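Local structure of galactitol-1-phosphate 5-dehydrogenase (Escherichia coli, 4UEJ) at the interface of chains A and B. The protein catalyses the NAD-dependent oxidation of galactitol 1-phosphate to D-tagatose 6-phosphate as a zinc-containing dehydrogenase of the alcohol dehydrogenase family. Residues are numbered along the deposited sequence; one frame, centred on the assembly and turned at random. Chains: chain A/B, Galactitol-1-phosphate 5-dehydrogenase.

The interface of chains A and B. Residues chain A 228-230, 252-253; chain B 93-94, 97, 99, 102.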
ATOM      1  N   ARG A 228      -6.793  -6.941  16.636  1.00 14.21           N
ATOM      2  CA  ARG A 228      -6.559  -7.086  15.198  1.00 12.29           C
ATOM      3  C   ARG A 228      -7.213  -6.001  14.355  1.00 13.64           C
ATOM      4  O   ARG A 228      -6.820  -5.800  13.207  1.00 11.25           O
ATOM      5  CB  ARG A 228      -7.029  -8.469  14.703  1.00 12.73           C
ATOM      6  CG  ARG A 228      -8.541  -8.735  14.646  1.00 13.44           C
ATOM      7  CD  ARG A 228      -8.745 -10.178  14.194  1.00 14.73           C
ATOM      8  NE  ARG A 228     -10.144 -10.607  14.142  1.00 17.40           N
ATOM      9  CZ  ARG A 228     -10.849 -11.004  15.197  1.00 17.58           C
ATOM     10  NH1 ARG A 228     -10.306 -10.997  16.405  1.00 18.68           N
ATOM     11  NH2 ARG A 228     -12.114 -11.392  15.043  1.00 20.71           N
ATOM     12  N   PHE A 229      -8.189  -5.289  14.914  1.00 10.87           N
ATOM     13  CA  PHE A 229      -8.885  -4.260  14.143  1.00 12.72           C
ATOM     14  C   PHE A 229      -8.260  -2.871  14.327  1.00 12.20           C
ATOM     15  O   PHE A 229      -7.610  -2.598  15.336  1.00 13.78           O
ATOM     16  CB  PHE A 229     -10.363  -4.228  14.530  1.00 12.48           C
ATOM     17  CG  PHE A 229     -11.116  -5.473  14.142  1.00 14.49           C
ATOM     18  CD1 PHE A 229     -11.497  -5.684  12.826  1.00 19.21           C
ATOM     19  CD2 PHE A 229     -11.436  -6.432  15.091  1.00 16.12           C
ATOM     20  CE1 PHE A 229     -12.197  -6.838  12.461  1.00 19.83           C
ATOM     21  CE2 PHE A 229     -12.126  -7.585  14.734  1.00 18.43           C
ATOM     22  CZ  PHE A 229     -12.507  -7.782  13.418  1.00 17.47           C
ATOM     23  N   ASN A 230      -8.473  -2.001  13.344  1.00  9.75           N
ATOM     24  CA  ASN A 230      -7.973  -0.632  13.376  1.00 10.18           C
ATOM     25  C   ASN A 230      -6.489  -0.541  13.700  1.00  9.06           C
ATOM     26  O   ASN A 230      -6.045   0.313  14.481  1.00  9.31           O
ATOM     27  CB  ASN A 230      -8.786   0.196  14.360  1.00 14.83           C
ATOM     28  CG  ASN A 230     -10.255   0.231  13.996  1.00 21.33           C
ATOM     29  OD1 ASN A 230     -10.632   0.789  12.966  1.00 28.66           O
ATOM     30  ND2 ASN A 230     -11.092  -0.372  14.833  1.00 22.18           N
ATOM     31  N   PRO A 252      -7.364  -7.287   9.832  1.00  9.94           N
ATOM     32  CA  PRO A 252      -8.214  -6.875   8.708  1.00  9.80           C
ATOM     33  C   PRO A 252      -8.187  -5.356   8.499  1.00 11.18           C
ATOM     34  O   PRO A 252      -8.301  -4.584   9.455  1.00 11.56           O
ATOM     35  CB  PRO A 252      -9.612  -7.362   9.114  1.00 13.45           C
ATOM     36  CG  PRO A 252      -9.521  -7.677  10.567  1.00 20.55           C
ATOM     37  CD  PRO A 252      -8.103  -8.031  10.860  1.00 13.91           C
ATOM     38  N   HIS A 253      -8.004  -4.962   7.243  1.00  9.67           N
ATOM     39  CA  HIS A 253      -7.918  -3.562   6.827  1.00 10.73           C
ATOM     40  C   HIS A 253      -6.882  -2.741   7.597  1.00 10.75           C
ATOM     41  O   HIS A 253      -7.044  -1.528   7.732  1.00  9.53           O
ATOM     42  CB  HIS A 253      -9.286  -2.891   6.956  1.00 16.76           C
ATOM     43  CG  HIS A 253     -10.305  -3.422   5.998  1.00 22.86           C
ATOM     44  ND1 HIS A 253     -10.837  -2.659   4.983  1.00 28.57           N
ATOM     45  CD2 HIS A 253     -10.875  -4.645   5.885  1.00 28.16           C
ATOM     46  CE1 HIS A 253     -11.702  -3.383   4.295  1.00 21.93           C
ATOM     47  NE2 HIS A 253     -11.745  -4.592   4.823  1.00 26.48           N
TER
ATOM     48  N   PRO B  93     -16.816 -11.128  14.034  1.00 22.43           N
ATOM     49  CA  PRO B  93     -16.569  -9.688  14.192  1.00 23.23           C
ATOM     50  C   PRO B  93     -16.288  -8.981  12.876  1.00 22.33           C
ATOM     51  O   PRO B  93     -16.744  -7.861  12.690  1.00 22.47           O
ATOM     52  CB  PRO B  93     -15.346  -9.646  15.109  1.00 24.88           C
ATOM     53  CG  PRO B  93     -15.496 -10.878  15.957  1.00 26.15           C
ATOM     54  CD  PRO B  93     -16.029 -11.920  15.000  1.00 23.63           C
ATOM     55  N   GLU B  94     -15.552  -9.629  11.985  1.00 21.59           N
ATOM     56  CA  GLU B  94     -15.317  -9.071  10.658  1.00 20.72           C
ATOM     57  C   GLU B  94     -16.637  -8.805   9.943  1.00 19.93           C
ATOM     58  O   GLU B  94     -16.832  -7.729   9.387  1.00 19.50           O
ATOM     59  CB  GLU B  94     -14.431 -10.009   9.829  1.00 20.14           C
ATOM     60  CG  GLU B  94     -12.936  -9.936  10.172  1.00 21.45           C
ATOM     61  CD  GLU B  94     -12.537 -10.733  11.411  1.00 32.17           C
ATOM     62  OE1 GLU B  94     -13.420 -11.245  12.140  1.00 24.38           O
ATOM     63  OE2 GLU B  94     -11.313 -10.843  11.654  1.00 23.80           O
ATOM     64  N   LYS B  97     -18.695  -5.920  11.138  1.00 24.56           N
ATOM     65  CA  LYS B  97     -18.122  -4.628  10.758  1.00 24.67           C
ATOM     66  C   LYS B  97     -18.310  -4.345   9.278  1.00 22.98           C
ATOM     67  O   LYS B  97     -17.899  -3.292   8.791  1.00 21.55           O
ATOM     68  CB  LYS B  97     -16.633  -4.573  11.101  1.00 23.86           C
ATOM     69  CG  LYS B  97     -16.347  -4.412  12.575  1.00 30.02           C
ATOM     70  CD  LYS B  97     -14.871  -4.597  12.864  1.00 33.42           C
ATOM     71  CE  LYS B  97     -14.555  -4.354  14.332  1.00 36.55           C
ATOM     72  NZ  LYS B  97     -14.386  -2.900  14.598  1.00 41.29           N
ATOM     73  N   PHE B  99     -16.937  -6.241   7.011  1.00 20.38           N
ATOM     74  CA  PHE B  99     -15.752  -6.762   6.331  1.00 18.15           C
ATOM     75  C   PHE B  99     -16.001  -8.178   5.821  1.00 18.72           C
ATOM     76  O   PHE B  99     -15.315  -9.112   6.224  1.00 17.32           O
ATOM     77  CB  PHE B  99     -14.533  -6.765   7.264  1.00 19.47           C
ATOM     78  CG  PHE B  99     -14.134  -5.407   7.763  1.00 20.90           C
ATOM     79  CD1 PHE B  99     -14.527  -4.257   7.100  1.00 26.69           C
ATOM     80  CD2 PHE B  99     -13.346  -5.284   8.901  1.00 22.38           C
ATOM     81  CE1 PHE B  99     -14.145  -3.010   7.567  1.00 26.27           C
ATOM     82  CE2 PHE B  99     -12.960  -4.044   9.365  1.00 23.87           C
ATOM     83  CZ  PHE B  99     -13.366  -2.906   8.703  1.00 25.44           C
ATOM     84  N   GLN B 102     -13.342 -10.581   4.618  1.00 16.70           N
ATOM     85  CA  GLN B 102     -12.394 -11.042   5.619  1.00 17.90           C
ATOM     86  C   GLN B 102     -13.065 -12.006   6.592  1.00 17.88           C
ATOM     87  O   GLN B 102     -12.491 -12.338   7.627  1.00 21.38           O
ATOM     88  CB  GLN B 102     -11.769  -9.857   6.371  1.00 19.26           C
ATOM     89  CG  GLN B 102     -10.741  -9.080   5.529  1.00 23.25           C
ATOM     90  CD  GLN B 102     -11.382  -8.236   4.450  1.00 26.77           C
ATOM     91  OE1 GLN B 102     -12.381  -7.554   4.694  1.00 26.33           O
ATOM     92  NE2 GLN B 102     -10.817  -8.282   3.238  1.00 18.49           N
TER
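This patch of the two-fold homodimer interface, repeated with the chains exchanged, joins two loops of one subunit to the structural-zinc lobe of the other and illustrates how layered flat groups and a two-point arginine-carboxylate grip share one small surface. A:Arg228, extended from CG to NE, presents its guanidinium side-on to the carboxylate of B:Glu94. NE of A:Arg228 forms a salt-bridged hydrogen bond with OE2 of B:Glu94 at 2.8 Å, and its NH2 donates to OE1 of B:Glu94 at 3.2 Å, both nearly straight and in the guanidinium plane, although the carboxylate is tilted 29° against it. B:Glu94 bends at chi2 (80°), and its CD also packs on CZ of A:Phe229. An alanine here removes the carboxylate that takes both arginine N-H groups and would probably weaken the hold on A:Arg228 and loosen the packing at the phenyl tip. The A:Phe229 ring is sandwiched: CE of B:Lys97 lies over the centre of one face, 3.6 Å from the ring centroid, while CG of A:Arg228 backs the other nearer the rim. Beside it, A:His253 stacks on B:Phe99, centroids 4.1 Å apart and planes 16° askew. NE2 of the A:His253 imidazole donates to the amide OE1 of B:Gln102 at 3.0 Å, a bent bond arriving from above the carbonyl plane, which should help fix the ring's rotation. Chain A contributes loops preceding strands 231-235 and 255-258; chain B contributes helix 93-96, the short helix 100-102 and the intervening turn, amid zinc-binding B:Cys92, B:Cys95 and B:Cys103.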